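Local atomic coordinates of secretory-abundant heat soluble protein 1 (Ramazzottius varieornatus, PDB entry 5XN9), a protein that acts as a secreted, heat-soluble molecular shield that helps a tardigrade survive desiccation and has a fold like that of fatty acid binding proteins. Residues D16-F21 against A130-K135. Residues are numbered along the deposited sequence; the frame is centred on the assembly and turned at random.
Sequences DRIENF and AKRWYK. With MG (magnesium ion), chain C; ACY (acetic acid), chain L.
In one of its two modelled conformers, R17 lays its guanidinium over one face of the W133 indole. The planes are 17° apart, and R17 CZ sits 4.0 Å from the centroid of the W133 five-membered ring, a cation-pi stack. A bend at chi3 (71°) folds the group there. E118 forms a salt bridge to this conformer. R17 O lies at the indole edge by CE3, and E19 CB by CZ3. An alanine in place of W133 would probably leave the R17 guanidinium without its stacking face, held by E118 alone of the two.

Between the antiparallel strands, W133 N gives to R17 O at 3.2 Å. E19 N bonds to K131 O (2.9 Å), and K131 N to E19 O (3.0 Å).

I18 and R132 run side by side on the sheet face opposite E19 and K131, with I18 CD1 3.8 Å from R132 NE. A water links R132 NE to R17 O. R132 NH1 donates to a bound acetic acid, probably from the crystallisation liquor, while N38 takes NH2. The acid, Y134 OH and H43 bind a magnesium ion.

This first-to-last strand pairing closes the beta-barrel, as in fatty acid binding proteins, whose interior holds lipid; here that is only probable.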
loop_
_atom_site.group_PDB
_atom_site.type_symbol
_atom_site.label_atom_id
_atom_site.label_comp_id
_atom_site.label_asym_id
_atom_site.label_seq_id
_atom_site.Cartn_x
_atom_site.Cartn_y
_atom_site.Cartn_z
ATOM N N ASP A 16 3.140 9.364 -12.867
ATOM C CA ASP A 16 1.959 10.089 -13.311
ATOM C C ASP A 16 0.792 9.172 -13.644
ATOM O O ASP A 16 -0.325 9.665 -13.835
ATOM C CB ASP A 16 2.289 10.941 -14.541
ATOM C CG ASP A 16 3.184 12.115 -14.213
ATOM O OD1 ASP A 16 3.376 12.394 -13.012
ATOM O OD2 ASP A 16 3.683 12.767 -15.156
ATOM N N ARG A 17 1.023 7.863 -13.723
ATOM C CA ARG A 17 -0.009 6.923 -14.138
ATOM C C ARG A 17 -0.862 6.531 -12.938
ATOM O O ARG A 17 -0.348 6.011 -11.938
ATOM C CB ARG A 17 0.627 5.695 -14.782
ATOM C CG ARG A 17 1.428 6.016 -16.036
ATOM C CD ARG A 17 2.447 4.928 -16.319
ATOM N NE ARG A 17 1.814 3.700 -16.784
ATOM C CZ ARG A 17 2.373 2.498 -16.706
ATOM N NH1 ARG A 17 1.725 1.434 -17.162
ATOM N NH2 ARG A 17 3.576 2.359 -16.164
ATOM N N ILE A 18 -2.164 6.785 -13.041
ATOM C CA ILE A 18 -3.103 6.518 -11.962
ATOM C C ILE A 18 -4.460 6.344 -12.626
ATOM O O ILE A 18 -4.725 6.924 -13.683
ATOM C CB ILE A 18 -3.077 7.682 -10.938
ATOM C CG1 ILE A 18 -3.920 7.369 -9.702
ATOM C CG2 ILE A 18 -3.494 8.996 -11.596
ATOM C CD1 ILE A 18 -3.594 8.275 -8.529
ATOM N N GLU A 19 -5.307 5.506 -12.033
ATOM C CA GLU A 19 -6.581 5.171 -12.659
ATOM C C GLU A 19 -7.647 4.992 -11.595
ATOM O O GLU A 19 -7.496 4.160 -10.696
ATOM C CB GLU A 19 -6.446 3.898 -13.493
ATOM C CG GLU A 19 -7.702 3.504 -14.238
ATOM C CD GLU A 19 -7.494 2.249 -15.051
ATOM O OE1 GLU A 19 -6.983 2.351 -16.187
ATOM O OE2 GLU A 19 -7.815 1.157 -14.533
ATOM N N ASN A 20 -8.712 5.785 -11.696
ATOM C CA ASN A 20 -9.921 5.639 -10.887
ATOM C C ASN A 20 -9.667 5.844 -9.398
ATOM O O ASN A 20 -10.436 5.357 -8.559
ATOM C CB ASN A 20 -10.615 4.294 -11.137
ATOM C CG ASN A 20 -12.099 4.346 -10.848
ATOM O OD1 ASN A 20 -12.756 5.354 -11.116
ATOM N ND2 ASN A 20 -12.638 3.259 -10.300
ATOM N N PHE A 21 -8.597 6.558 -9.049
ATOM C CA PHE A 21 -8.221 6.653 -7.644
ATOM C C PHE A 21 -9.202 7.500 -6.846
ATOM O O PHE A 21 -9.425 7.228 -5.661
ATOM C CB PHE A 21 -6.799 7.195 -7.509
ATOM C CG PHE A 21 -6.170 6.908 -6.182
ATOM C CD1 PHE A 21 -5.730 5.633 -5.878
ATOM C CD2 PHE A 21 -6.011 7.913 -5.241
ATOM C CE1 PHE A 21 -5.146 5.358 -4.653
ATOM C CE2 PHE A 21 -5.431 7.648 -4.016
ATOM C CZ PHE A 21 -4.995 6.366 -3.721
ATOM N N ALA A 130 -9.127 0.720 -8.033
ATOM C CA ALA A 130 -8.228 1.741 -8.544
ATOM C C ALA A 130 -6.844 1.142 -8.739
ATOM O O ALA A 130 -6.511 0.094 -8.179
ATOM C CB ALA A 130 -8.153 2.961 -7.625
ATOM N N LYS A 131 -6.035 1.821 -9.546
ATOM C CA LYS A 131 -4.686 1.360 -9.808
ATOM C C LYS A 131 -3.734 2.539 -9.799
ATOM O O LYS A 131 -4.096 3.664 -10.162
ATOM C CB LYS A 131 -4.592 0.644 -11.150
ATOM C CG LYS A 131 -5.208 -0.738 -11.138
ATOM C CD LYS A 131 -5.166 -1.355 -12.514
ATOM C CE LYS A 131 -5.705 -2.769 -12.490
ATOM N NZ LYS A 131 -4.762 -3.670 -11.798
ATOM N N ARG A 132 -2.504 2.262 -9.395
ATOM C CA ARG A 132 -1.467 3.271 -9.408
ATOM C C ARG A 132 -0.164 2.581 -9.769
ATOM O O ARG A 132 0.079 1.455 -9.337
ATOM C CB ARG A 132 -1.391 3.892 -8.028
ATOM C CG ARG A 132 -0.852 5.235 -8.042
ATOM C CD ARG A 132 -0.982 5.879 -6.711
ATOM N NE ARG A 132 -0.388 7.186 -6.803
ATOM C CZ ARG A 132 -0.009 7.905 -5.764
ATOM N NH1 ARG A 132 -0.159 7.433 -4.530
ATOM N NH2 ARG A 132 0.525 9.090 -5.975
ATOM N N TRP A 133 0.654 3.235 -10.591
ATOM C CA TRP A 133 1.896 2.639 -11.056
ATOM C C TRP A 133 3.089 3.340 -10.426
ATOM O O TRP A 133 3.103 4.571 -10.296
ATOM C CB TRP A 133 1.992 2.671 -12.578
ATOM C CG TRP A 133 1.074 1.665 -13.192
ATOM C CD1 TRP A 133 1.395 0.397 -13.579
ATOM C CD2 TRP A 133 -0.329 1.818 -13.444
ATOM N NE1 TRP A 133 0.286 -0.240 -14.078
ATOM C CE2 TRP A 133 -0.787 0.608 -14.002
ATOM C CE3 TRP A 133 -1.241 2.863 -13.258
ATOM C CZ2 TRP A 133 -2.113 0.414 -14.385
ATOM C CZ3 TRP A 133 -2.560 2.669 -13.637
ATOM C CH2 TRP A 133 -2.982 1.455 -14.198
ATOM N N TYR A 134 4.077 2.541 -10.025
ATOM C CA TYR A 134 5.281 3.008 -9.360
ATOM C C TYR A 134 6.506 2.555 -10.144
ATOM O O TYR A 134 6.478 1.534 -10.837
ATOM C CB TYR A 134 5.363 2.419 -7.939
ATOM C CG TYR A 134 4.296 2.941 -7.008
ATOM C CD1 TYR A 134 2.980 2.491 -7.086
ATOM C CD2 TYR A 134 4.600 3.900 -6.054
ATOM C CE1 TYR A 134 2.011 2.987 -6.242
ATOM C CE2 TYR A 134 3.636 4.401 -5.209
ATOM C CZ TYR A 134 2.342 3.943 -5.306
ATOM O OH TYR A 134 1.368 4.435 -4.466
ATOM N N LYS A 135 7.592 3.311 -10.020
ATOM C CA LYS A 135 8.874 2.954 -10.613
ATOM C C LYS A 135 9.915 2.792 -9.511
ATOM O O LYS A 135 9.769 3.323 -8.414
ATOM C CB LYS A 135 9.335 4.039 -11.591
ATOM C CG LYS A 135 9.461 5.415 -10.947
ATOM C CD LYS A 135 9.857 6.486 -11.957
ATOM C CE LYS A 135 9.877 7.869 -11.316
ATOM N NZ LYS A 135 10.247 8.943 -12.285
HETATM MG MG MG C . 0.933 3.684 -2.701
HETATM C C ACY L . -0.861 4.587 -1.680
HETATM O O ACY L . -1.320 5.156 -2.696
HETATM O OXT ACY L . -0.580 3.370 -1.630
HETATM C CH3 ACY L . -0.630 5.412 -0.448
HETATM O O HOH W 1 0.890 7.191 -9.565
#